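Local coordinates for protein putative ketosteroid isomerase (Parabacteroides distasonis ATCC 8503, PDB 3KE7) that is of unproven function but, as a SnoaL-like member of the NTF2 clan, may act as a ketosteroid-isomerase-like enzyme on a small ligand in its cone-shaped pocket, at residues L11-P16 against N118-I123; E25-A28 against A34-E37; V36-T41 against E110-N115; V43-P48 against T52-L57. All coordinates share one frame; numbering follows the deposited sequence. Where two conformers were deposited one is given.

Contact 1. Residues L11-P16 against N118-I123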
loop_
_atom_site.group_PDB
_atom_site.type_symbol
_atom_site.label_atom_id
_atom_site.label_comp_id
_atom_site.label_asym_id
_atom_site.label_seq_id
_atom_site.Cartn_x
_atom_site.Cartn_y
_atom_site.Cartn_z
ATOM N N LEU B 11 16.873 -7.931 -16.047
ATOM C CA LEU B 11 17.504 -9.185 -15.581
ATOM C C LEU B 11 16.548 -10.374 -15.673
ATOM O O LEU B 11 15.340 -10.221 -15.485
ATOM C CB LEU B 11 17.994 -9.025 -14.130
ATOM C CG LEU B 11 19.082 -7.983 -13.880
ATOM C CD1 LEU B 11 19.146 -7.595 -12.393
ATOM C CD2 LEU B 11 20.425 -8.493 -14.373
ATOM N N ASN B 12 17.099 -11.564 -15.930
ATOM C CA ASN B 12 16.304 -12.803 -16.015
ATOM C C ASN B 12 16.050 -13.402 -14.615
ATOM O O ASN B 12 16.191 -14.612 -14.404
ATOM C CB ASN B 12 17.014 -13.828 -16.906
ATOM N N GLU B 13 15.630 -12.543 -13.692
ATOM C CA GLU B 13 15.454 -12.894 -12.282
ATOM C C GLU B 13 14.017 -13.251 -11.935
ATOM O O GLU B 13 13.064 -12.863 -12.641
ATOM C CB GLU B 13 15.882 -11.702 -11.408
ATOM C CG GLU B 13 14.915 -10.512 -11.489
ATOM C CD GLU B 13 15.562 -9.181 -11.173
ATOM O OE1 GLU B 13 16.685 -9.172 -10.614
ATOM O OE2 GLU B 13 14.932 -8.133 -11.484
ATOM N N ASN B 14 13.868 -14.015 -10.854
ATOM C CA ASN B 14 12.556 -14.294 -10.300
ATOM C C ASN B 14 12.218 -13.025 -9.504
ATOM O O ASN B 14 12.786 -12.779 -8.428
ATOM C CB ASN B 14 12.615 -15.549 -9.424
ATOM C CG ASN B 14 11.273 -15.945 -8.864
ATOM O OD1 ASN B 14 10.596 -15.158 -8.222
ATOM N ND2 ASN B 14 10.909 -17.215 -9.046
ATOM N N ILE B 15 11.338 -12.187 -10.042
ATOM C CA ILE B 15 11.073 -10.884 -9.400
ATOM C C ILE B 15 10.509 -11.036 -7.994
ATOM O O ILE B 15 10.989 -10.387 -7.086
ATOM C CB ILE B 15 10.183 -9.959 -10.294
ATOM C CG1 ILE B 15 10.988 -9.497 -11.487
ATOM C CG2 ILE B 15 9.691 -8.751 -9.505
ATOM C CD1 ILE B 15 10.131 -8.865 -12.630
ATOM N N PRO B 16 9.502 -11.912 -7.802
ATOM C CA PRO B 16 8.982 -12.019 -6.437
ATOM C C PRO B 16 10.048 -12.420 -5.407
ATOM O O PRO B 16 10.108 -11.835 -4.327
ATOM C CB PRO B 16 7.916 -13.111 -6.573
ATOM C CG PRO B 16 7.312 -12.801 -7.975
ATOM C CD PRO B 16 8.606 -12.605 -8.768
ATOM N N ASN B 118 17.760 -0.662 -13.781
ATOM C CA ASN B 118 17.397 -1.996 -13.278
ATOM C C ASN B 118 17.501 -2.146 -11.775
ATOM O O ASN B 118 17.656 -3.256 -11.268
ATOM C CB ASN B 118 18.217 -3.108 -13.984
ATOM C CG ASN B 118 17.635 -3.504 -15.305
ATOM O OD1 ASN B 118 16.445 -3.819 -15.400
ATOM N ND2 ASN B 118 18.494 -3.578 -16.335
ATOM N N GLN B 119 17.449 -1.034 -11.052
ATOM C CA GLN B 119 17.431 -1.112 -9.607
ATOM C C GLN B 119 15.980 -0.980 -9.202
ATOM O O GLN B 119 15.272 -0.176 -9.774
ATOM C CB GLN B 119 18.205 -0.002 -8.959
ATOM C CG GLN B 119 19.685 0.026 -9.247
ATOM C CD GLN B 119 20.325 1.160 -8.517
ATOM O OE1 GLN B 119 19.983 2.334 -8.738
ATOM N NE2 GLN B 119 21.226 0.835 -7.600
ATOM N N TRP B 120 15.564 -1.821 -8.286
ATOM C CA TRP B 120 14.223 -1.747 -7.709
ATOM C C TRP B 120 14.267 -0.888 -6.446
ATOM O O TRP B 120 15.066 -1.175 -5.522
ATOM C CB TRP B 120 13.720 -3.113 -7.348
ATOM C CG TRP B 120 13.474 -3.939 -8.522
ATOM C CD1 TRP B 120 14.412 -4.675 -9.214
ATOM C CD2 TRP B 120 12.226 -4.136 -9.214
ATOM N NE1 TRP B 120 13.815 -5.338 -10.256
ATOM C CE2 TRP B 120 12.478 -5.033 -10.276
ATOM C CE3 TRP B 120 10.935 -3.631 -9.064
ATOM C CZ2 TRP B 120 11.482 -5.440 -11.159
ATOM C CZ3 TRP B 120 9.958 -4.067 -9.902
ATOM C CH2 TRP B 120 10.228 -4.947 -10.955
ATOM N N LYS B 121 13.491 0.196 -6.442
ATOM C CA LYS B 121 13.464 1.110 -5.327
ATOM C C LYS B 121 12.058 1.229 -4.775
ATOM O O LYS B 121 11.088 1.211 -5.520
ATOM C CB LYS B 121 13.915 2.465 -5.795
ATOM C CG LYS B 121 15.247 2.515 -6.511
ATOM C CD LYS B 121 16.370 2.161 -5.637
ATOM C CE LYS B 121 16.730 3.202 -4.689
ATOM N NZ LYS B 121 18.250 3.049 -4.479
ATOM N N ILE B 122 11.975 1.427 -3.454
ATOM C CA ILE B 122 10.706 1.590 -2.785
ATOM C C ILE B 122 10.156 3.015 -3.051
ATOM O O ILE B 122 10.821 4.024 -2.810
ATOM C CB ILE B 122 10.830 1.345 -1.268
ATOM C CG1 ILE B 122 11.191 -0.116 -1.015
ATOM C CG2 ILE B 122 9.525 1.706 -0.533
ATOM C CD1 ILE B 122 11.555 -0.405 0.448
ATOM N N ILE B 123 8.917 3.051 -3.552
ATOM C CA ILE B 123 8.198 4.281 -3.778
ATOM C C ILE B 123 7.030 4.461 -2.797
ATOM O O ILE B 123 6.512 5.547 -2.678
ATOM C CB ILE B 123 7.704 4.460 -5.218
ATOM C CG1 ILE B 123 6.641 3.461 -5.594
ATOM C CG2 ILE B 123 8.912 4.305 -6.159
ATOM C CD1 ILE B 123 5.895 3.841 -6.903
#

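Contact 2. Residues E25-A28 against A34-E37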
loop_
_atom_site.group_PDB
_atom_site.type_symbol
_atom_site.label_atom_id
_atom_site.label_comp_id
_atom_site.label_asym_id
_atom_site.label_seq_id
_atom_site.Cartn_x
_atom_site.Cartn_y
_atom_site.Cartn_z
ATOM N N GLU B 25 16.435 -8.365 3.667
ATOM C CA GLU B 25 17.784 -7.790 3.858
ATOM C C GLU B 25 17.693 -6.440 4.568
ATOM O O GLU B 25 18.447 -6.161 5.468
ATOM C CB GLU B 25 18.490 -7.651 2.523
ATOM C CG GLU B 25 19.867 -7.027 2.665
ATOM C CD GLU B 25 20.606 -6.914 1.370
ATOM O OE1 GLU B 25 19.979 -6.581 0.338
ATOM O OE2 GLU B 25 21.841 -7.148 1.394
ATOM N N ALA B 26 16.769 -5.581 4.140
ATOM C CA ALA B 26 16.633 -4.265 4.730
ATOM C C ALA B 26 16.141 -4.391 6.181
ATOM O O ALA B 26 16.538 -3.644 7.065
ATOM C CB ALA B 26 15.650 -3.423 3.898
ATOM N N LEU B 27 15.187 -5.291 6.406
ATOM C CA LEU B 27 14.674 -5.483 7.747
ATOM C C LEU B 27 15.719 -5.901 8.750
ATOM O O LEU B 27 15.666 -5.477 9.921
ATOM C CB LEU B 27 13.542 -6.537 7.751
ATOM C CG LEU B 27 12.219 -5.999 7.177
ATOM C CD1 LEU B 27 11.311 -7.126 6.850
ATOM C CD2 LEU B 27 11.620 -5.037 8.169
ATOM N N ALA B 28 16.591 -6.816 8.325
ATOM C CA ALA B 28 17.633 -7.375 9.180
ATOM C C ALA B 28 18.962 -6.631 9.074
ATOM O O ALA B 28 19.918 -7.019 9.752
ATOM C CB ALA B 28 17.818 -8.827 8.821
ATOM N N ALA B 34 19.108 1.585 6.023
ATOM C CA ALA B 34 18.871 0.629 4.889
ATOM C C ALA B 34 17.634 0.949 4.066
ATOM O O ALA B 34 17.720 1.018 2.837
ATOM C CB ALA B 34 18.791 -0.821 5.383
ATOM N N PHE B 35 16.495 1.152 4.728
ATOM C CA PHE B 35 15.281 1.460 3.982
ATOM C C PHE B 35 15.309 2.804 3.297
ATOM O O PHE B 35 14.657 2.954 2.250
ATOM C CB PHE B 35 14.028 1.327 4.859
ATOM C CG PHE B 35 13.491 -0.074 4.953
ATOM C CD1 PHE B 35 12.981 -0.726 3.833
ATOM C CD2 PHE B 35 13.490 -0.744 6.168
ATOM C CE1 PHE B 35 12.477 -2.024 3.915
ATOM C CE2 PHE B 35 13.008 -2.029 6.270
ATOM C CZ PHE B 35 12.455 -2.664 5.167
ATOM N N VAL B 36 16.070 3.770 3.802
ATOM C CA VAL B 36 16.191 5.050 3.140
ATOM C C VAL B 36 17.011 4.881 1.856
ATOM O O VAL B 36 16.644 5.370 0.795
ATOM C CB VAL B 36 16.829 6.098 4.057
ATOM C CG1 VAL B 36 17.016 7.454 3.316
ATOM C CG2 VAL B 36 15.977 6.281 5.327
ATOM N N GLU B 37 18.081 4.104 1.958
ATOM C CA GLU B 37 18.895 3.795 0.783
ATOM C C GLU B 37 18.124 3.030 -0.303
ATOM O O GLU B 37 18.356 3.258 -1.512
ATOM C CB GLU B 37 20.116 3.006 1.216
ATOM C CG GLU B 37 20.996 3.783 2.225
#

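Contact 3. Residues V36-T41 against E110-N115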
loop_
_atom_site.group_PDB
_atom_site.type_symbol
_atom_site.label_atom_id
_atom_site.label_comp_id
_atom_site.label_asym_id
_atom_site.label_seq_id
_atom_site.Cartn_x
_atom_site.Cartn_y
_atom_site.Cartn_z
ATOM N N VAL B 36 16.070 3.770 3.802
ATOM C CA VAL B 36 16.191 5.050 3.140
ATOM C C VAL B 36 17.011 4.881 1.856
ATOM O O VAL B 36 16.644 5.370 0.795
ATOM C CB VAL B 36 16.829 6.098 4.057
ATOM C CG1 VAL B 36 17.016 7.454 3.316
ATOM C CG2 VAL B 36 15.977 6.281 5.327
ATOM N N GLU B 37 18.081 4.104 1.958
ATOM C CA GLU B 37 18.895 3.795 0.783
ATOM C C GLU B 37 18.124 3.030 -0.303
ATOM O O GLU B 37 18.356 3.258 -1.512
ATOM C CB GLU B 37 20.116 3.006 1.216
ATOM C CG GLU B 37 20.996 3.783 2.225
ATOM N N LEU B 38 17.171 2.210 0.106
ATOM C CA LEU B 38 16.399 1.408 -0.799
ATOM C C LEU B 38 15.208 2.174 -1.379
ATOM O O LEU B 38 14.547 1.699 -2.301
ATOM C CB LEU B 38 15.887 0.182 -0.056
ATOM C CG LEU B 38 15.167 -0.943 -0.769
ATOM C CD1 LEU B 38 15.901 -1.389 -2.000
ATOM C CD2 LEU B 38 14.960 -2.105 0.175
ATOM N N SER B 39 14.924 3.367 -0.855
ATOM C CA SER B 39 13.760 4.156 -1.297
ATOM C C SER B 39 14.128 5.215 -2.336
ATOM O O SER B 39 15.243 5.736 -2.348
ATOM C CB SER B 39 13.097 4.838 -0.070
ATOM O OG SER B 39 12.542 3.895 0.833
ATOM N N ASP B 40 13.141 5.564 -3.179
ATOM C CA ASP B 40 13.305 6.571 -4.191
ATOM C C ASP B 40 12.884 7.962 -3.721
ATOM O O ASP B 40 12.265 8.174 -2.685
ATOM C CB ASP B 40 12.542 6.204 -5.462
ATOM C CG ASP B 40 13.359 6.359 -6.695
ATOM O OD1 ASP B 40 14.295 7.230 -6.680
ATOM O OD2 ASP B 40 13.045 5.661 -7.708
ATOM N N THR B 41 13.238 8.949 -4.538
ATOM C CA THR B 41 13.022 10.345 -4.183
ATOM C C THR B 41 11.563 10.709 -3.885
ATOM O O THR B 41 11.321 11.598 -3.077
ATOM C CB THR B 41 13.595 11.324 -5.242
ATOM O OG1 THR B 41 12.996 11.077 -6.534
ATOM C CG2 THR B 41 15.100 11.189 -5.302
ATOM N N GLU B 110 4.627 -2.698 0.601
ATOM C CA GLU B 110 5.719 -1.992 -0.034
ATOM C C GLU B 110 5.424 -1.958 -1.531
ATOM O O GLU B 110 4.980 -2.987 -2.102
ATOM C CB GLU B 110 7.080 -2.701 0.161
ATOM C CG GLU B 110 7.488 -2.971 1.546
ATOM C CD GLU B 110 8.092 -1.770 2.235
ATOM O OE1 GLU B 110 7.917 -0.654 1.726
ATOM O OE2 GLU B 110 8.769 -1.951 3.302
ATOM N N VAL B 111 5.617 -0.809 -2.173
ATOM C CA VAL B 111 5.571 -0.755 -3.625
ATOM C C VAL B 111 6.997 -0.416 -4.102
ATOM O O VAL B 111 7.538 0.606 -3.736
ATOM C CB VAL B 111 4.608 0.262 -4.150
ATOM C CG1 VAL B 111 4.619 0.200 -5.691
ATOM C CG2 VAL B 111 3.175 -0.010 -3.620
ATOM N N TYR B 112 7.578 -1.312 -4.925
ATOM C CA TYR B 112 8.881 -1.148 -5.538
ATOM C C TYR B 112 8.712 -0.830 -7.018
ATOM O O TYR B 112 7.791 -1.354 -7.681
ATOM C CB TYR B 112 9.696 -2.457 -5.457
ATOM C CG TYR B 112 10.303 -2.819 -4.110
ATOM C CD1 TYR B 112 9.534 -3.319 -3.089
ATOM C CD2 TYR B 112 11.671 -2.714 -3.908
ATOM C CE1 TYR B 112 10.087 -3.746 -1.906
ATOM C CE2 TYR B 112 12.245 -3.089 -2.712
ATOM C CZ TYR B 112 11.444 -3.604 -1.709
ATOM O OH TYR B 112 12.029 -4.027 -0.512
ATOM N N ARG B 113 9.561 0.050 -7.527
ATOM C CA ARG B 113 9.571 0.451 -8.902
ATOM C C ARG B 113 10.942 0.205 -9.469
ATOM O O ARG B 113 11.936 0.581 -8.843
ATOM C CB ARG B 113 9.190 1.941 -9.059
ATOM C CG ARG B 113 9.205 2.460 -10.540
ATOM C CD ARG B 113 8.799 3.921 -10.670
ATOM N NE ARG B 113 9.714 4.741 -9.906
ATOM C CZ ARG B 113 9.392 5.846 -9.206
ATOM N NH1 ARG B 113 8.143 6.326 -9.170
ATOM N NH2 ARG B 113 10.334 6.470 -8.499
ATOM N N ARG B 114 10.987 -0.417 -10.642
ATOM C CA ARG B 114 12.238 -0.692 -11.308
ATOM C C ARG B 114 12.637 0.565 -12.062
ATOM O O ARG B 114 11.874 1.038 -12.902
ATOM C CB ARG B 114 12.078 -1.880 -12.265
ATOM C CG ARG B 114 13.431 -2.297 -12.921
ATOM C CD ARG B 114 13.260 -3.547 -13.777
ATOM N NE ARG B 114 12.261 -3.294 -14.795
ATOM C CZ ARG B 114 11.371 -4.180 -15.246
ATOM N NH1 ARG B 114 11.356 -5.449 -14.803
ATOM N NH2 ARG B 114 10.480 -3.787 -16.147
ATOM N N ASN B 115 13.798 1.109 -11.728
ATOM C CA ASN B 115 14.330 2.283 -12.401
ATOM C C ASN B 115 15.035 1.855 -13.695
ATOM O O ASN B 115 15.235 0.665 -13.917
ATOM C CB ASN B 115 15.197 3.175 -11.462
ATOM C CG ASN B 115 16.606 2.573 -11.057
ATOM O OD1 ASN B 115 17.193 1.711 -11.745
ATOM N ND2 ASN B 115 17.187 3.149 -9.947
HETATM O O HOH W 1 12.323 3.461 -9.392
#

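Contact 4. Residues V43-P48 against T52-L57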
loop_
_atom_site.group_PDB
_atom_site.type_symbol
_atom_site.label_atom_id
_atom_site.label_comp_id
_atom_site.label_asym_id
_atom_site.label_seq_id
_atom_site.Cartn_x
_atom_site.Cartn_y
_atom_site.Cartn_z
ATOM N N VAL B 43 9.219 8.776 -2.538
ATOM C CA VAL B 43 8.632 7.812 -1.635
ATOM C C VAL B 43 7.559 8.451 -0.728
ATOM O O VAL B 43 7.695 9.576 -0.274
ATOM C CB VAL B 43 9.747 7.141 -0.801
ATOM C CG1 VAL B 43 10.461 8.203 0.144
ATOM C CG2 VAL B 43 9.217 5.962 -0.009
ATOM N N ILE B 44 6.513 7.687 -0.482
ATOM C CA ILE B 44 5.466 8.010 0.453
ATOM C C ILE B 44 5.530 6.930 1.527
ATOM O O ILE B 44 5.609 5.754 1.235
ATOM C CB ILE B 44 4.071 7.993 -0.230
ATOM C CG1 ILE B 44 3.991 8.959 -1.403
ATOM C CG2 ILE B 44 2.951 8.239 0.789
ATOM C CD1 ILE B 44 4.179 10.343 -1.064
ATOM N N TYR B 45 5.392 7.320 2.783
ATOM C CA TYR B 45 5.534 6.396 3.913
ATOM C C TYR B 45 4.512 6.659 5.025
ATOM O O TYR B 45 4.238 7.813 5.408
ATOM C CB TYR B 45 6.949 6.605 4.513
ATOM C CG TYR B 45 7.278 5.813 5.774
ATOM C CD1 TYR B 45 6.864 6.265 6.999
ATOM C CD2 TYR B 45 8.070 4.631 5.738
ATOM C CE1 TYR B 45 7.141 5.586 8.138
ATOM C CE2 TYR B 45 8.368 3.957 6.878
ATOM C CZ TYR B 45 7.861 4.428 8.093
ATOM O OH TYR B 45 8.168 3.745 9.268
ATOM N N PHE B 46 3.925 5.566 5.526
ATOM C CA PHE B 46 3.067 5.558 6.678
ATOM C C PHE B 46 3.581 4.574 7.726
ATOM O O PHE B 46 4.048 3.487 7.401
ATOM C CB PHE B 46 1.659 5.011 6.366
ATOM C CG PHE B 46 0.849 5.741 5.339
ATOM C CD1 PHE B 46 -0.027 6.771 5.691
ATOM C CD2 PHE B 46 0.834 5.323 4.022
ATOM C CE1 PHE B 46 -0.899 7.351 4.747
ATOM C CE2 PHE B 46 -0.047 5.960 3.098
ATOM C CZ PHE B 46 -0.893 6.924 3.473
ATOM N N ASP B 47 3.382 4.932 8.995
ATOM C CA ASP B 47 3.536 3.974 10.083
ATOM C C ASP B 47 2.639 4.448 11.222
ATOM O O ASP B 47 2.072 5.513 11.141
ATOM C CB ASP B 47 4.996 3.684 10.516
ATOM C CG ASP B 47 5.641 4.772 11.343
ATOM O OD1 ASP B 47 4.970 5.548 12.067
ATOM O OD2 ASP B 47 6.924 4.779 11.375
ATOM N N PRO B 48 2.467 3.645 12.244
ATOM C CA PRO B 48 1.492 3.988 13.289
ATOM C C PRO B 48 1.827 5.152 14.158
ATOM O O PRO B 48 0.975 5.514 14.983
ATOM C CB PRO B 48 1.430 2.706 14.135
ATOM C CG PRO B 48 1.820 1.635 13.211
ATOM C CD PRO B 48 2.906 2.245 12.393
ATOM N N THR B 52 0.378 12.302 9.898
ATOM C CA THR B 52 0.105 12.413 8.454
ATOM C C THR B 52 1.254 11.732 7.714
ATOM O O THR B 52 2.371 11.597 8.272
ATOM C CB THR B 52 -0.054 13.913 8.068
ATOM O OG1 THR B 52 -0.606 13.968 6.774
ATOM C CG2 THR B 52 1.298 14.663 8.119
ATOM N N LYS B 53 0.997 11.285 6.506
ATOM C CA LYS B 53 2.014 10.538 5.793
ATOM C C LYS B 53 3.272 11.374 5.475
ATOM O O LYS B 53 3.216 12.608 5.313
ATOM C CB LYS B 53 1.468 9.895 4.493
ATOM C CG LYS B 53 1.167 10.899 3.361
ATOM C CD LYS B 53 0.306 10.263 2.352
ATOM C CE LYS B 53 0.115 11.075 1.081
ATOM N NZ LYS B 53 -0.311 12.476 1.377
ATOM N N ILE B 54 4.411 10.699 5.455
ATOM C CA ILE B 54 5.672 11.224 5.004
ATOM C C ILE B 54 5.696 11.234 3.506
ATOM O O ILE B 54 5.265 10.299 2.870
ATOM C CB ILE B 54 6.852 10.403 5.601
ATOM C CG1 ILE B 54 7.091 10.858 7.021
ATOM C CG2 ILE B 54 8.120 10.561 4.736
ATOM C CD1 ILE B 54 8.129 10.008 7.811
ATOM N N GLU B 55 6.200 12.334 2.962
ATOM C CA GLU B 55 6.315 12.526 1.496
ATOM C C GLU B 55 7.687 12.990 1.133
ATOM O O GLU B 55 8.132 14.119 1.499
ATOM C CB GLU B 55 5.322 13.538 1.012
ATOM C CG GLU B 55 3.941 13.120 1.293
ATOM C CD GLU B 55 2.907 14.128 0.908
ATOM O OE1 GLU B 55 3.091 14.848 -0.132
ATOM O OE2 GLU B 55 1.868 14.156 1.645
ATOM N N GLY B 56 8.333 12.195 0.320
ATOM C CA GLY B 56 9.642 12.498 -0.183
ATOM C C GLY B 56 10.764 11.883 0.611
ATOM O O GLY B 56 10.680 11.723 1.816
ATOM N N LEU B 57 11.844 11.575 -0.089
ATOM C CA LEU B 57 12.962 10.954 0.514
ATOM C C LEU B 57 13.613 11.800 1.560
ATOM O O LEU B 57 14.150 11.261 2.531
ATOM C CB LEU B 57 13.967 10.590 -0.557
ATOM C CG LEU B 57 15.129 9.688 -0.146
ATOM C CD1 LEU B 57 14.648 8.361 0.365
ATOM C CD2 LEU B 57 16.053 9.470 -1.411
#

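Contact 1. Residues L11-P16 against N118-I123
Glu-13 OE2 receives the indole N-H of Trp-120 at 3.3 Å from NE1, a long bond bent to 149° at the hydrogen. It joins the approach to helix 15-28 to the start of strand 120-129, where helix and curved sheet come together in the NTF2-like alpha+beta fold. The proton reaches the syn side of the carboxylate, somewhat out of its plane, while OE2 lies at the N-H edge of the indole, tilted from the ring plane; the two planes are turned 51° apart. Glu-13 CG sits between the backbone N and the carbonyl carbon (chi1 70°), and the chain runs extended beyond it to carry OE2 across to the indole. Asn-118 packs near Leu-11 at the strand's approach, but its ND2 is hydrogen-bonded to the backbone O of Lys-9. At the helix start Asn-14 is the N-cap, its OD1 taking the N-H of Glu-17. Met-18, Ile-19 and Leu-22 of the same helix also touch Trp-120, so the indole is embedded against that helix while its N-H finds a charged acceptor. Ile-15 crosses the benzene half of the indole at about a right angle, with CD1 4.0 Å from Trp-120 CZ2 and CG2 4.1 Å from Trp-120 CH2.

Contact 2. Residues E25-A28 against A34-E37
The methyl of Ala-26 sits over one face of the Phe-35 ring, with CB 3.5 Å from the ring centroid and 16° off the normal, a CH-pi contact. Leu-27, the next residue on the same helix, reaches the ring differently: its CG lies in the ring plane at the edge, 3.9 Å from Phe-35 CZ, and CD2 comes within 3.8 Å of Phe-35 CE2. One phenyl ring is thus held on a face by one residue and at its rim by the following one, which probably limits how far the ring can tilt. Leu-27 CB leaves its helix away from the partner segment, but CG, anti to the carbonyl carbon (chi1 -75°), brings the branched end back to the ring. Beside the ring the two backbones come close, since Ala-26 and Ala-34 are both small: their CB atoms are 4.3 Å apart, and Ala-34 CB is 4.0 Å from Ala-26 O. Further out, Tyr-64 and Ile-122 also touch Phe-35. A serine in place of Phe-35 would probably leave the Ala-26 methyl and the end of Leu-27 without their apolar partner and open a gap between the helices. This is apolar helix-helix packing of the NTF2-like fold, and it borders the pocket: the Phe-35 side chain is about 4 Å from the bound bicine, and Leu-27 touches the pocket residue Trp-127.

Contact 3. Residues V36-T41 against E110-N115
Asp-40 OD2 and Arg-113 NH2 form a salt bridge of 2.9 Å, with the N-H...O angle at 156°. The oxygen lies close to the guanidinium plane, at its edge, whereas the nitrogen meets the carboxylate from above its plane; the two groups are turned 58° from each other, so this is a single-point bridge and not a paired, coplanar one. The same NH2 also forms a salt bridge with Asp-42 OD1. A water completes the first shell: it donates to Asp-40 OD2 at 2.9 Å and to Arg-113 O, and accepts from Arg-113 NE at 3.0 Å. The bend at chi3 (60°) folds the arginine so that NE and its own carbonyl O can share that water. In the next shell, Asp-40 OD1 takes the backbone N-H of Thr-41 at 2.9 Å from N, which helps fix the carboxylate's rotation. Separately, Leu-38 packs across the hydroxyl end of Tyr-112 at about a right angle, with CD2 3.6 Å from the phenol OH and 4.1 Å from CE2. That OH is hydrogen-bonded to Glu-23 OE1 on helix 15-28. Strand 120-129 lies between Asp-40 and strand 102-114, its Ile-122 hydrogen-bonded to Leu-38 and Asp-40. With two acidic partners on NH2, the arginine probably offsets the negative charge of Asp-40 and Asp-42 where the chain turns a corner at Thr-41.

Contact 4. Residues V43-P48 against T52-L57
Strands 43-46 and 54-55 run antiparallel, with Tyr-45 and Ile-54 as a hydrogen-bonded pair (Tyr-45 N to Ile-54 O 3.0 Å, Ile-54 N to Tyr-45 O 2.9 Å) and Ile-44 with Glu-55 as the non-hydrogen-bonded pair beside it. Gly-56 N donates to Val-43 O at 2.8 Å. Glycine suits this point, because at these backbone angles any side chain would collide with the carbonyl O of Glu-55; Gly-56 is also the N-cap of helix 57-65. On one face of the sheet Tyr-45 and Ile-54 lie side by side, CB to CB 4.0 Å, and the tyrosine OH donates to Asp-47 OD2, an oxygen also hydrogen-bonded to Tyr-63 OH. On the other face Ile-44 CD1 rests 3.7 Å from Glu-55 CG. Lys-53 lays CB over one face of the Phe-46 ring (27° off the normal, a CH-pi contact) and passes CD 3.7 Å from Ile-44 CG2. Its NZ, turned by the bend at chi4 (-51°), forms a 2.8 Å salt bridge with Glu-55 OE2 and donates to Arg-79 O of the second subunit, whose Arg-79 NE pairs with Glu-55. A leucine replacing Lys-53 would probably leave Glu-55 OE2 without its lysine mate and lose the bond to the second subunit. This is a beta hairpin at the sheet's edge within the chain, its Ile-44 and Glu-55 face turned to the second subunit and Tyr-45 about 5 Å from bound bicine.

From the N terminus, contact 1 opens first and closes last: 11-16 meets 118-123, tying the start of helix 15-28 to the final strand and enclosing the other three contacts. Inside that loop, contact 2 closes a short turn between helices 15-28 and 34-38. Contact 3 begins on the residues where contact 2 ends, Val-36 and Glu-37, and reaches strand 102-114, closing a long loop in which the 43-48/52-57 hairpin of contact 4 is nested. Contacts 2 and 4 follow in series. Strand 120-129 joins the set: Ile-123 O is hydrogen-bonded to Ile-44 N, Ile-122 O to Asp-40 N, and Lys-121 O to Arg-113 N, linking the hairpin, strand 39-40 and strand 102-114.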